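Glycerate dehydrogenase (PDB 6P2I) probably reduces acyclic imino acids, formed in situ by a partner oxidase, to amino acids with NADPH as the hydride donor. Local coordinates at residues I153-A158 / R176-I181; L109-N114 / N162-K167; A103-A108 / G274-S279. All blocks are in the same frame, centred on the assembly; numbering follows the deposited sequence.

How the interactions relate
The three contacts are linked through two helices of the coenzyme-binding domain. Interactions 2 and 3 share helix 99-114, with centres about 14 Å apart; interactions 1 and 2 share helix 152-163, about 15 Å between centres, and are tied by N162 ND2 and G180 O, 3.1 Å apart, probably hydrogen-bonded. Interactions 1 and 3, about 18 Å apart, meet where the helices pack, CG2 of T156 lying 3.5 Å from CB of A103. Both touch NADP, interaction 1 chiefly at its phosphates and interaction 3 at the nicotinamide end, where W277 also receives D-arginine. Interaction 2 lies farther from the coenzyme and, like interaction 3, touches the second subunit.

Interaction 1: I153-A158 / R176-I181. With NAP (NADP nicotinamide-adenine-dinucleotide phosphate), chain C.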
loop_
_atom_site.group_PDB
_atom_site.type_symbol
_atom_site.label_atom_id
_atom_site.label_comp_id
_atom_site.label_asym_id
_atom_site.label_seq_id
_atom_site.Cartn_x
_atom_site.Cartn_y
_atom_site.Cartn_z
ATOM N N ILE A 153 13.547 6.097 10.824
ATOM C CA ILE A 153 12.414 5.538 10.092
ATOM C C ILE A 153 11.199 6.449 10.193
ATOM O O ILE A 153 10.530 6.716 9.183
ATOM C CB ILE A 153 12.111 4.101 10.572
ATOM C CG1 ILE A 153 13.357 3.241 10.412
ATOM C CG2 ILE A 153 10.966 3.495 9.734
ATOM C CD1 ILE A 153 13.227 1.780 10.916
ATOM N N GLY A 154 10.905 6.966 11.391
ATOM C CA GLY A 154 9.769 7.868 11.536
ATOM C C GLY A 154 9.851 9.056 10.596
ATOM O O GLY A 154 8.851 9.445 9.984
ATOM N N GLN A 155 11.045 9.629 10.440
ATOM C CA GLN A 155 11.183 10.773 9.535
ATOM C C GLN A 155 11.014 10.367 8.078
ATOM O O GLN A 155 10.544 11.171 7.264
ATOM C CB GLN A 155 12.535 11.446 9.739
ATOM C CG GLN A 155 12.586 12.279 11.001
ATOM C CD GLN A 155 13.948 12.893 11.224
ATOM O OE1 GLN A 155 14.529 13.471 10.311
ATOM N NE2 GLN A 155 14.466 12.774 12.442
ATOM N N THR A 156 11.408 9.147 7.721
ATOM C CA THR A 156 11.184 8.684 6.356
ATOM C C THR A 156 9.698 8.503 6.092
ATOM O O THR A 156 9.197 8.896 5.028
ATOM C CB THR A 156 11.957 7.385 6.089
ATOM O OG1 THR A 156 13.336 7.566 6.439
ATOM C CG2 THR A 156 11.892 7.025 4.611
ATOM N N VAL A 157 8.973 7.938 7.060
ATOM C CA VAL A 157 7.523 7.829 6.933
ATOM C C VAL A 157 6.902 9.214 6.806
ATOM O O VAL A 157 6.001 9.436 5.980
ATOM C CB VAL A 157 6.934 7.057 8.127
ATOM C CG1 VAL A 157 5.397 7.167 8.138
ATOM C CG2 VAL A 157 7.365 5.595 8.079
ATOM N N ALA A 158 7.377 10.169 7.611
ATOM C CA ALA A 158 6.836 11.528 7.524
ATOM C C ALA A 158 7.035 12.122 6.135
ATOM O O ALA A 158 6.153 12.823 5.621
ATOM C CB ALA A 158 7.477 12.423 8.587
ATOM N N ARG A 176 13.780 17.108 20.894
ATOM C CA ARG A 176 14.413 17.766 19.761
ATOM C C ARG A 176 13.363 18.034 18.687
ATOM O O ARG A 176 12.456 17.228 18.459
ATOM C CB ARG A 176 15.567 16.923 19.203
ATOM C CG ARG A 176 15.162 15.705 18.392
ATOM C CD ARG A 176 16.330 15.170 17.555
ATOM N NE ARG A 176 17.618 15.352 18.223
ATOM C CZ ARG A 176 18.147 14.494 19.090
ATOM N NH1 ARG A 176 17.507 13.376 19.408
ATOM N NH2 ARG A 176 19.326 14.757 19.643
ATOM N N ASN A 177 13.461 19.198 18.056
ATOM C CA ASN A 177 12.457 19.624 17.096
ATOM C C ASN A 177 12.757 19.008 15.734
ATOM O O ASN A 177 13.790 19.306 15.124
ATOM C CB ASN A 177 12.435 21.149 17.021
ATOM C CG ASN A 177 11.238 21.672 16.263
ATOM O OD1 ASN A 177 10.355 20.909 15.871
ATOM N ND2 ASN A 177 11.200 22.984 16.055
ATOM N N VAL A 178 11.860 18.152 15.258
ATOM C CA VAL A 178 12.022 17.476 13.978
ATOM C C VAL A 178 11.203 18.227 12.939
ATOM O O VAL A 178 10.005 18.475 13.135
ATOM C CB VAL A 178 11.602 15.997 14.074
ATOM C CG1 VAL A 178 11.800 15.297 12.743
ATOM C CG2 VAL A 178 12.398 15.297 15.175
ATOM N N LYS A 179 11.848 18.592 11.833
ATOM C CA LYS A 179 11.194 19.413 10.820
ATOM C C LYS A 179 10.037 18.666 10.166
ATOM O O LYS A 179 10.131 17.469 9.873
ATOM C CB LYS A 179 12.206 19.843 9.758
ATOM N N GLY A 180 8.936 19.387 9.946
ATOM C CA GLY A 180 7.782 18.851 9.252
ATOM C C GLY A 180 6.879 17.963 10.074
ATOM O O GLY A 180 5.973 17.336 9.510
ATOM N N ILE A 181 7.097 17.879 11.386
ATOM C CA ILE A 181 6.307 17.021 12.260
ATOM C C ILE A 181 5.839 17.856 13.443
ATOM O O ILE A 181 6.666 18.346 14.220
ATOM C CB ILE A 181 7.120 15.805 12.745
ATOM C CG1 ILE A 181 7.543 14.934 11.554
ATOM C CG2 ILE A 181 6.311 15.003 13.750
ATOM C CD1 ILE A 181 8.481 13.767 11.929
HETATM P PA NAP C . 16.021 5.929 15.783
HETATM O O1A NAP C . 16.886 5.666 16.998
HETATM O O2A NAP C . 16.578 6.718 14.635
HETATM O O5B NAP C . 14.701 6.676 16.284
HETATM C C5B NAP C . 14.040 6.287 17.484
HETATM C C4B NAP C . 12.970 7.334 17.771
HETATM O O4B NAP C . 12.240 6.898 18.920
HETATM C C3B NAP C . 13.570 8.697 18.126
HETATM O O3B NAP C . 12.647 9.733 17.736
HETATM C C2B NAP C . 13.633 8.670 19.634
HETATM O O2B NAP C . 13.605 9.965 20.215
HETATM C C1B NAP C . 12.339 7.927 19.911
HETATM N N9A NAP C . 12.316 7.389 21.280
HETATM C C8A NAP C . 13.264 6.636 21.874
HETATM N N7A NAP C . 12.903 6.348 23.149
HETATM C C5A NAP C . 11.718 6.947 23.369
HETATM C C6A NAP C . 10.773 7.051 24.498
HETATM N N6A NAP C . 11.043 6.445 25.679
HETATM N N1A NAP C . 9.645 7.764 24.303
HETATM C C2A NAP C . 9.361 8.373 23.130
HETATM N N3A NAP C . 10.167 8.327 22.053
HETATM C C4A NAP C . 11.339 7.635 22.131
HETATM O O3 NAP C . 15.459 4.480 15.347
HETATM P PN NAP C . 14.981 4.013 13.884
HETATM O O1N NAP C . 16.178 3.794 12.992
HETATM O O2N NAP C . 13.883 4.929 13.391
HETATM O O5D NAP C . 14.382 2.566 14.239
HETATM C C5D NAP C . 13.287 2.445 15.155
HETATM C C4D NAP C . 12.968 0.979 15.412
HETATM O O4D NAP C . 12.500 0.382 14.206
HETATM C C3D NAP C . 14.170 0.123 15.783
HETATM O O3D NAP C . 14.513 0.223 17.173
HETATM C C2D NAP C . 13.707 -1.270 15.382
HETATM O O2D NAP C . 13.162 -1.940 16.525
HETATM C C1D NAP C . 12.628 -1.029 14.323
HETATM N N1N NAP C . 13.022 -1.621 13.039
HETATM C C2N NAP C . 12.209 -2.515 12.448
HETATM C C3N NAP C . 12.557 -3.113 11.239
HETATM C C7N NAP C . 11.644 -4.135 10.607
HETATM O O7N NAP C . 12.086 -4.871 9.737
HETATM N N7N NAP C . 10.383 -4.271 11.039
HETATM C C4N NAP C . 13.772 -2.770 10.642
HETATM C C5N NAP C . 14.606 -1.847 11.278
HETATM C C6N NAP C . 14.196 -1.281 12.480
HETATM P P2B NAP C . 14.929 10.860 20.450
HETATM O O1X NAP C . 15.885 9.980 21.236
HETATM O O2X NAP C . 15.448 11.173 19.072
HETATM O O3X NAP C . 14.400 12.073 21.169
#
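Q155 and V178 approach from opposite directions and meet by van der Waals contact alone, CG1 of V178 lying 3.6 Å from CD of Q155. With CG beside the backbone N (chi1 -76°) and the chain extended beyond it, the glutamine reaches out toward the valine, and its outer atoms from CG to NE2 pack against that one methyl; NE2 is also hydrogen-bonded to the carbonyl of I150. About one turn further along the helix, CB of A158 receives the end of I181, whose CD1 is 3.7 Å away. G154 is the last glycine of a GxGxxG pattern, as expected at the dinucleotide-binding turn of a Rossmann domain, and each segment sends one residue to NADP. I153 N gives O2N of NADP a nearly straight hydrogen bond (2.8 Å, 168°), while CD1 of I153 sits 3.6 Å from C6N of the nicotinamide ring. Cutting I153 back to an alanine would probably leave that side of the nicotinamide without its apolar support and freer to shift. At the coenzyme's other end the chain of R176, bent at chi3 (33°), turns an edge of its guanidinium to the 2'-phosphate, NH1 making a weak bond of 3.0 Å to O2X of NADP; K173 and S174 also bind the coenzyme.

Interaction 2: L109-N114 / N162-K167. With EDO (1,2-ethanediol), chain E.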
loop_
_atom_site.group_PDB
_atom_site.type_symbol
_atom_site.label_atom_id
_atom_site.label_comp_id
_atom_site.label_asym_id
_atom_site.label_seq_id
_atom_site.Cartn_x
_atom_site.Cartn_y
_atom_site.Cartn_z
ATOM N N LEU A 109 1.258 -1.858 4.584
ATOM C CA LEU A 109 0.330 -2.358 5.589
ATOM C C LEU A 109 -0.905 -1.476 5.709
ATOM O O LEU A 109 -2.026 -1.986 5.807
ATOM C CB LEU A 109 1.027 -2.445 6.942
ATOM C CG LEU A 109 2.055 -3.558 7.063
ATOM C CD1 LEU A 109 2.834 -3.390 8.377
ATOM C CD2 LEU A 109 1.383 -4.931 6.999
ATOM N N LEU A 110 -0.711 -0.155 5.730
ATOM C CA LEU A 110 -1.825 0.774 5.868
ATOM C C LEU A 110 -2.840 0.581 4.751
ATOM O O LEU A 110 -4.043 0.506 5.000
ATOM C CB LEU A 110 -1.298 2.214 5.880
ATOM C CG LEU A 110 -2.298 3.367 5.747
ATOM C CD1 LEU A 110 -3.339 3.341 6.860
ATOM C CD2 LEU A 110 -1.552 4.701 5.743
ATOM N N PHE A 111 -2.359 0.489 3.511
ATOM C CA PHE A 111 -3.261 0.287 2.382
ATOM C C PHE A 111 -3.908 -1.096 2.429
ATOM O O PHE A 111 -5.093 -1.239 2.123
ATOM C CB PHE A 111 -2.497 0.477 1.069
ATOM C CG PHE A 111 -2.282 1.921 0.678
ATOM C CD1 PHE A 111 -3.341 2.835 0.685
ATOM C CD2 PHE A 111 -1.022 2.363 0.292
ATOM C CE1 PHE A 111 -3.126 4.171 0.323
ATOM C CE2 PHE A 111 -0.800 3.673 -0.060
ATOM C CZ PHE A 111 -1.859 4.581 -0.062
ATOM N N ALA A 112 -3.147 -2.129 2.821
ATOM C CA ALA A 112 -3.717 -3.469 2.919
ATOM C C ALA A 112 -4.853 -3.507 3.935
ATOM O O ALA A 112 -5.872 -4.172 3.718
ATOM C CB ALA A 112 -2.619 -4.473 3.290
ATOM N N VAL A 113 -4.699 -2.791 5.054
ATOM C CA VAL A 113 -5.784 -2.695 6.029
ATOM C C VAL A 113 -6.930 -1.870 5.462
ATOM O O VAL A 113 -8.095 -2.292 5.485
ATOM C CB VAL A 113 -5.272 -2.082 7.344
ATOM C CG1 VAL A 113 -6.435 -1.796 8.295
ATOM C CG2 VAL A 113 -4.234 -2.997 8.020
ATOM N N ASN A 114 -6.609 -0.675 4.948
ATOM C CA ASN A 114 -7.643 0.271 4.552
ATOM C C ASN A 114 -8.502 -0.286 3.432
ATOM O O ASN A 114 -9.721 -0.094 3.425
ATOM C CB ASN A 114 -7.008 1.592 4.115
ATOM C CG ASN A 114 -7.276 2.702 5.087
ATOM O OD1 ASN A 114 -7.411 2.464 6.289
ATOM N ND2 ASN A 114 -7.373 3.930 4.579
ATOM N N ASN A 162 3.972 13.431 4.132
ATOM C CA ASN A 162 3.787 14.863 3.896
ATOM C C ASN A 162 3.556 15.146 2.423
ATOM O O ASN A 162 2.911 16.142 2.070
ATOM C CB ASN A 162 4.994 15.660 4.411
ATOM C CG ASN A 162 4.789 16.202 5.824
ATOM O OD1 ASN A 162 3.744 16.777 6.141
ATOM N ND2 ASN A 162 5.798 16.032 6.676
ATOM N N ALA A 163 4.041 14.267 1.553
ATOM C CA ALA A 163 3.846 14.414 0.123
ATOM C C ALA A 163 2.678 13.588 -0.408
ATOM O O ALA A 163 2.244 13.821 -1.540
ATOM C CB ALA A 163 5.143 14.062 -0.613
ATOM N N PHE A 164 2.154 12.640 0.380
ATOM C CA PHE A 164 0.768 12.199 0.231
ATOM C C PHE A 164 -0.218 13.278 0.656
ATOM O O PHE A 164 -1.431 13.061 0.544
ATOM C CB PHE A 164 0.495 10.958 1.075
ATOM C CG PHE A 164 0.385 9.678 0.298
ATOM C CD1 PHE A 164 -0.740 9.389 -0.445
ATOM C CD2 PHE A 164 1.402 8.730 0.364
ATOM C CE1 PHE A 164 -0.836 8.203 -1.134
ATOM C CE2 PHE A 164 1.305 7.541 -0.319
ATOM C CZ PHE A 164 0.183 7.274 -1.072
ATOM N N GLN A 165 0.265 14.432 1.116
ATOM C CA GLN A 165 -0.572 15.501 1.659
ATOM C C GLN A 165 -1.393 14.988 2.845
ATOM O O GLN A 165 -2.623 15.005 2.849
ATOM C CB GLN A 165 -1.469 16.119 0.577
ATOM C CG GLN A 165 -0.703 16.802 -0.548
ATOM C CD GLN A 165 0.136 17.971 -0.065
ATOM O OE1 GLN A 165 1.346 18.010 -0.283
ATOM N NE2 GLN A 165 -0.507 18.935 0.587
ATOM N N MET A 166 -0.673 14.502 3.849
ATOM C CA MET A 166 -1.236 14.135 5.141
ATOM C C MET A 166 -0.769 15.140 6.185
ATOM O O MET A 166 0.215 15.852 5.983
ATOM C CB MET A 166 -0.803 12.721 5.550
ATOM C CG MET A 166 -1.195 11.681 4.528
ATOM S SD MET A 166 -0.584 10.062 4.880
ATOM C CE MET A 166 -1.618 9.628 6.262
ATOM N N LYS A 167 -1.495 15.207 7.301
ATOM C CA LYS A 167 -1.039 15.959 8.466
ATOM C C LYS A 167 -0.214 15.013 9.321
ATOM O O LYS A 167 -0.691 13.933 9.679
ATOM C CB LYS A 167 -2.210 16.517 9.268
ATOM C CG LYS A 167 -3.427 16.830 8.421
ATOM C CD LYS A 167 -4.094 18.127 8.839
ATOM C CE LYS A 167 -5.179 18.529 7.849
ATOM N NZ LYS A 167 -5.763 19.856 8.179
HETATM C C1 EDO E . -1.477 13.363 -3.234
HETATM O O1 EDO E . -2.169 12.447 -2.379
HETATM C C2 EDO E . -2.107 13.349 -4.622
HETATM O O2 EDO E . -3.393 13.978 -4.558
#
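F111 and F164 are the nearest residues of two backbones that stay well apart, their CA atoms separated by 12.8 Å, so that the contact is made by long side chains alone. F111 belongs to regular helix, with V113 N bonded to L109 O. F164 stands just past the end of helix 152-163, where Q165, with a phi of 58°, is the C-prime residue of a Schellman motif that turns the chain toward strand 167-171.

The two phenylalanines come from opposite directions, CZ of F111 lying 3.5 Å from CZ of F164. The rings are oblique to each other, with planes at 55° and centroids 5.8 Å apart. CE1 of F164 lies near the plane of the F111 ring, at its edge. The CB of F111 does not point across the contact; its ring gets there because CG lies beside the backbone N, chi1 -79°, and the ring then reaches out from the helix. F164 has a further aromatic neighbour in F107, whose ring runs nearly parallel to its own. O of F164 accepts a hydrogen bond from O1 of an ethanediol molecule, 3.1 Å away; the ethanediol, probably left by the crystallisation liquor, is also bonded to Q100 of the second subunit.

This cluster lies on the dimer interface: A108 of the second subunit packs on F111 and I160 of that subunit on F164, while I140 of the same chain touches both rings. On the side of the coenzyme-domain sheet, L110 and M166 both lean on I195 of strand 195-198, L109 and V113 cover strands 223-226 and 269-271, and K167 enters the parallel sheet through backbone bonds to K143 and I145.

Interaction 3: A103-A108 / G274-S279; sequences AEHVFA and GSAWYS. With DAR (D-arginine), chain D; NAP (NADP nicotinamide-adenine-dinucleotide phosphate), chain C.
H105 and A276 bring the backbones together, their CA atoms 5.4 Å apart, where a turn of helix 99-114 faces a type I beta turn running from S275 to Y278 and closed by Y278 N bonded to S275 O.

A276 sits over the imidazole as a CH-pi contact. Its CA lies 3.5 Å from the centroid of the H105 ring and only 13° off the ring normal, while CB of A276 lies over the same face, on the CD2 side, 3.4 Å from CD2 of H105. The ring presents this face because CG of H105 stands opposite the backbone N, chi1 -158°. Its rotation is probably fixed as well by the bond from NE2 to the hydroxyl of T272. S275 adds a looser approach, OG being 4.1 Å from CE1 of H105. W277, the next residue of the turn, has its CB directed away from the helix, and its indole lines the D-arginine pocket: with CG between the backbone N and the carbonyl carbon, chi1 72°, CD of D-arginine lies over one face of the indole. This CD is 3.3 Å from CE2 of W277, and the ligand's guanidinium carbon CZ is 3.5 Å from CZ2 of W277. CD1 of Y278 lies against the opposite face, toward its rim. The same tryptophan touches the coenzyme, CB of W277 being 3.2 Å from O7N of the nicotinamide amide. One short turn thus packs on the helix and lines both ligand sites.

D253 lies close by, touching H105, weakly bonded to A276 N and bonded to NADP. In the second subunit, Y132 meets W277 edge-to-face and R115 bonds to A276 O. On its other flank helix 99-114 packs through A103 and V106 on V157 of helix 152-163, while S279, as N-cap, holds A282 N at the start of helix 280-298.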
loop_
_atom_site.group_PDB
_atom_site.type_symbol
_atom_site.label_atom_id
_atom_site.label_comp_id
_atom_site.label_asym_id
_atom_site.label_seq_id
_atom_site.Cartn_x
_atom_site.Cartn_y
_atom_site.Cartn_z
ATOM N N ALA A 103 9.758 2.161 5.896
ATOM C CA ALA A 103 8.796 3.231 5.656
ATOM C C ALA A 103 7.815 2.852 4.550
ATOM O O ALA A 103 6.606 3.084 4.680
ATOM C CB ALA A 103 9.528 4.527 5.308
ATOM N N GLU A 104 8.306 2.254 3.464
ATOM C CA GLU A 104 7.377 1.808 2.428
ATOM C C GLU A 104 6.460 0.710 2.946
ATOM O O GLU A 104 5.281 0.656 2.576
ATOM C CB GLU A 104 8.140 1.341 1.187
ATOM C CG GLU A 104 8.777 2.494 0.445
ATOM C CD GLU A 104 9.424 2.113 -0.876
ATOM O OE1 GLU A 104 9.109 1.034 -1.426
ATOM O OE2 GLU A 104 10.258 2.914 -1.361
ATOM N N HIS A 105 6.972 -0.156 3.829
ATOM C CA HIS A 105 6.130 -1.206 4.386
ATOM C C HIS A 105 5.008 -0.644 5.233
ATOM O O HIS A 105 3.928 -1.245 5.303
ATOM C CB HIS A 105 6.978 -2.163 5.229
ATOM C CG HIS A 105 6.364 -3.506 5.410
ATOM N ND1 HIS A 105 6.387 -4.473 4.427
ATOM C CD2 HIS A 105 5.741 -4.068 6.475
ATOM C CE1 HIS A 105 5.813 -5.573 4.883
ATOM N NE2 HIS A 105 5.405 -5.351 6.120
ATOM N N VAL A 106 5.242 0.484 5.913
ATOM C CA VAL A 106 4.164 1.107 6.670
ATOM C C VAL A 106 2.984 1.399 5.748
ATOM O O VAL A 106 1.823 1.133 6.091
ATOM C CB VAL A 106 4.656 2.399 7.353
ATOM C CG1 VAL A 106 3.484 3.205 7.899
ATOM C CG2 VAL A 106 5.658 2.087 8.475
ATOM N N PHE A 107 3.269 1.927 4.561
ATOM C CA PHE A 107 2.194 2.233 3.623
ATOM C C PHE A 107 1.638 0.970 2.984
ATOM O O PHE A 107 0.433 0.892 2.745
ATOM C CB PHE A 107 2.683 3.244 2.582
ATOM C CG PHE A 107 2.830 4.617 3.150
ATOM C CD1 PHE A 107 3.994 4.995 3.812
ATOM C CD2 PHE A 107 1.773 5.506 3.087
ATOM C CE1 PHE A 107 4.107 6.243 4.374
ATOM C CE2 PHE A 107 1.882 6.770 3.648
ATOM C CZ PHE A 107 3.045 7.142 4.283
ATOM N N ALA A 108 2.477 -0.043 2.748
ATOM C CA ALA A 108 1.963 -1.336 2.306
ATOM C C ALA A 108 0.929 -1.872 3.289
ATOM O O ALA A 108 -0.169 -2.287 2.897
ATOM C CB ALA A 108 3.113 -2.340 2.139
ATOM N N GLY A 274 7.848 -10.142 10.034
ATOM C CA GLY A 274 9.077 -9.380 10.172
ATOM C C GLY A 274 9.756 -9.041 8.860
ATOM O O GLY A 274 10.963 -8.809 8.842
ATOM N N SER A 275 9.014 -9.011 7.754
ATOM C CA SER A 275 9.596 -8.842 6.425
ATOM C C SER A 275 9.686 -7.381 5.979
ATOM O O SER A 275 10.086 -7.120 4.840
ATOM C CB SER A 275 8.789 -9.654 5.403
ATOM O OG SER A 275 7.406 -9.310 5.490
ATOM N N ALA A 276 9.344 -6.428 6.856
ATOM C CA ALA A 276 9.295 -5.016 6.476
ATOM C C ALA A 276 10.609 -4.528 5.883
ATOM O O ALA A 276 10.619 -3.698 4.961
ATOM C CB ALA A 276 8.928 -4.162 7.689
ATOM N N TRP A 277 11.730 -5.011 6.416
ATOM C CA TRP A 277 13.032 -4.477 6.049
ATOM C C TRP A 277 13.601 -5.047 4.768
ATOM O O TRP A 277 14.601 -4.511 4.274
ATOM C CB TRP A 277 14.050 -4.766 7.151
ATOM C CG TRP A 277 14.465 -6.237 7.232
ATOM C CD1 TRP A 277 13.752 -7.271 7.788
ATOM C CD2 TRP A 277 15.684 -6.810 6.752
ATOM N NE1 TRP A 277 14.455 -8.447 7.680
ATOM C CE2 TRP A 277 15.645 -8.192 7.049
ATOM C CE3 TRP A 277 16.810 -6.289 6.105
ATOM C CZ2 TRP A 277 16.703 -9.059 6.738
ATOM C CZ3 TRP A 277 17.857 -7.152 5.789
ATOM C CH2 TRP A 277 17.796 -8.523 6.109
ATOM N N TYR A 278 13.069 -6.159 4.257
ATOM C CA TYR A 278 13.898 -7.004 3.394
ATOM C C TYR A 278 13.725 -6.631 1.924
ATOM O O TYR A 278 13.127 -7.356 1.133
ATOM C CB TYR A 278 13.596 -8.481 3.630
ATOM C CG TYR A 278 14.703 -9.385 3.124
ATOM C CD1 TYR A 278 16.037 -9.081 3.371
ATOM C CD2 TYR A 278 14.416 -10.528 2.385
ATOM C CE1 TYR A 278 17.061 -9.886 2.912
ATOM C CE2 TYR A 278 15.442 -11.351 1.918
ATOM C CZ TYR A 278 16.761 -11.021 2.188
ATOM O OH TYR A 278 17.777 -11.820 1.735
ATOM N N SER A 279 14.322 -5.495 1.558
ATOM C CA SER A 279 14.445 -5.091 0.165
ATOM C C SER A 279 15.853 -5.368 -0.357
ATOM O O SER A 279 16.816 -5.480 0.409
ATOM C CB SER A 279 14.117 -3.605 -0.019
ATOM O OG SER A 279 15.118 -2.790 0.586
HETATM N N DAR D . 14.681 -6.031 13.777
HETATM C CA DAR D . 15.010 -5.247 12.588
HETATM C CB DAR D . 15.167 -6.139 11.347
HETATM C CG DAR D . 16.314 -7.148 11.459
HETATM C CD DAR D . 16.708 -7.711 10.096
HETATM N NE DAR D . 17.876 -8.591 10.085
HETATM C CZ DAR D . 18.960 -8.285 9.365
HETATM N NH1 DAR D . 19.207 -7.015 9.026
HETATM N NH2 DAR D . 19.812 -9.234 8.976
HETATM C C DAR D . 16.228 -4.377 12.843
HETATM O O DAR D . 17.021 -4.055 11.935
HETATM O OXT DAR D . 16.405 -3.979 13.993
HETATM P PA NAP C . 16.021 5.929 15.783
HETATM O O1A NAP C . 16.886 5.666 16.998
HETATM O O2A NAP C . 16.578 6.718 14.635
HETATM O O5B NAP C . 14.701 6.676 16.284
HETATM C C5B NAP C . 14.040 6.287 17.484
HETATM C C4B NAP C . 12.970 7.334 17.771
HETATM O O4B NAP C . 12.240 6.898 18.920
HETATM C C3B NAP C . 13.570 8.697 18.126
HETATM O O3B NAP C . 12.647 9.733 17.736
HETATM C C2B NAP C . 13.633 8.670 19.634
HETATM O O2B NAP C . 13.605 9.965 20.215
HETATM C C1B NAP C . 12.339 7.927 19.911
HETATM N N9A NAP C . 12.316 7.389 21.280
HETATM C C8A NAP C . 13.264 6.636 21.874
HETATM N N7A NAP C . 12.903 6.348 23.149
HETATM C C5A NAP C . 11.718 6.947 23.369
HETATM C C6A NAP C . 10.773 7.051 24.498
HETATM N N6A NAP C . 11.043 6.445 25.679
HETATM N N1A NAP C . 9.645 7.764 24.303
HETATM C C2A NAP C . 9.361 8.373 23.130
HETATM N N3A NAP C . 10.167 8.327 22.053
HETATM C C4A NAP C . 11.339 7.635 22.131
HETATM O O3 NAP C . 15.459 4.480 15.347
HETATM P PN NAP C . 14.981 4.013 13.884
HETATM O O1N NAP C . 16.178 3.794 12.992
HETATM O O2N NAP C . 13.883 4.929 13.391
HETATM O O5D NAP C . 14.382 2.566 14.239
HETATM C C5D NAP C . 13.287 2.445 15.155
HETATM C C4D NAP C . 12.968 0.979 15.412
HETATM O O4D NAP C . 12.500 0.382 14.206
HETATM C C3D NAP C . 14.170 0.123 15.783
HETATM O O3D NAP C . 14.513 0.223 17.173
HETATM C C2D NAP C . 13.707 -1.270 15.382
HETATM O O2D NAP C . 13.162 -1.940 16.525
HETATM C C1D NAP C . 12.628 -1.029 14.323
HETATM N N1N NAP C . 13.022 -1.621 13.039
HETATM C C2N NAP C . 12.209 -2.515 12.448
HETATM C C3N NAP C . 12.557 -3.113 11.239
HETATM C C7N NAP C . 11.644 -4.135 10.607
HETATM O O7N NAP C . 12.086 -4.871 9.737
HETATM N N7N NAP C . 10.383 -4.271 11.039
HETATM C C4N NAP C . 13.772 -2.770 10.642
HETATM C C5N NAP C . 14.606 -1.847 11.278
HETATM C C6N NAP C . 14.196 -1.281 12.480
HETATM P P2B NAP C . 14.929 10.860 20.450
HETATM O O1X NAP C . 15.885 9.980 21.236
HETATM O O2X NAP C . 15.448 11.173 19.072
HETATM O O3X NAP C . 14.400 12.073 21.169
#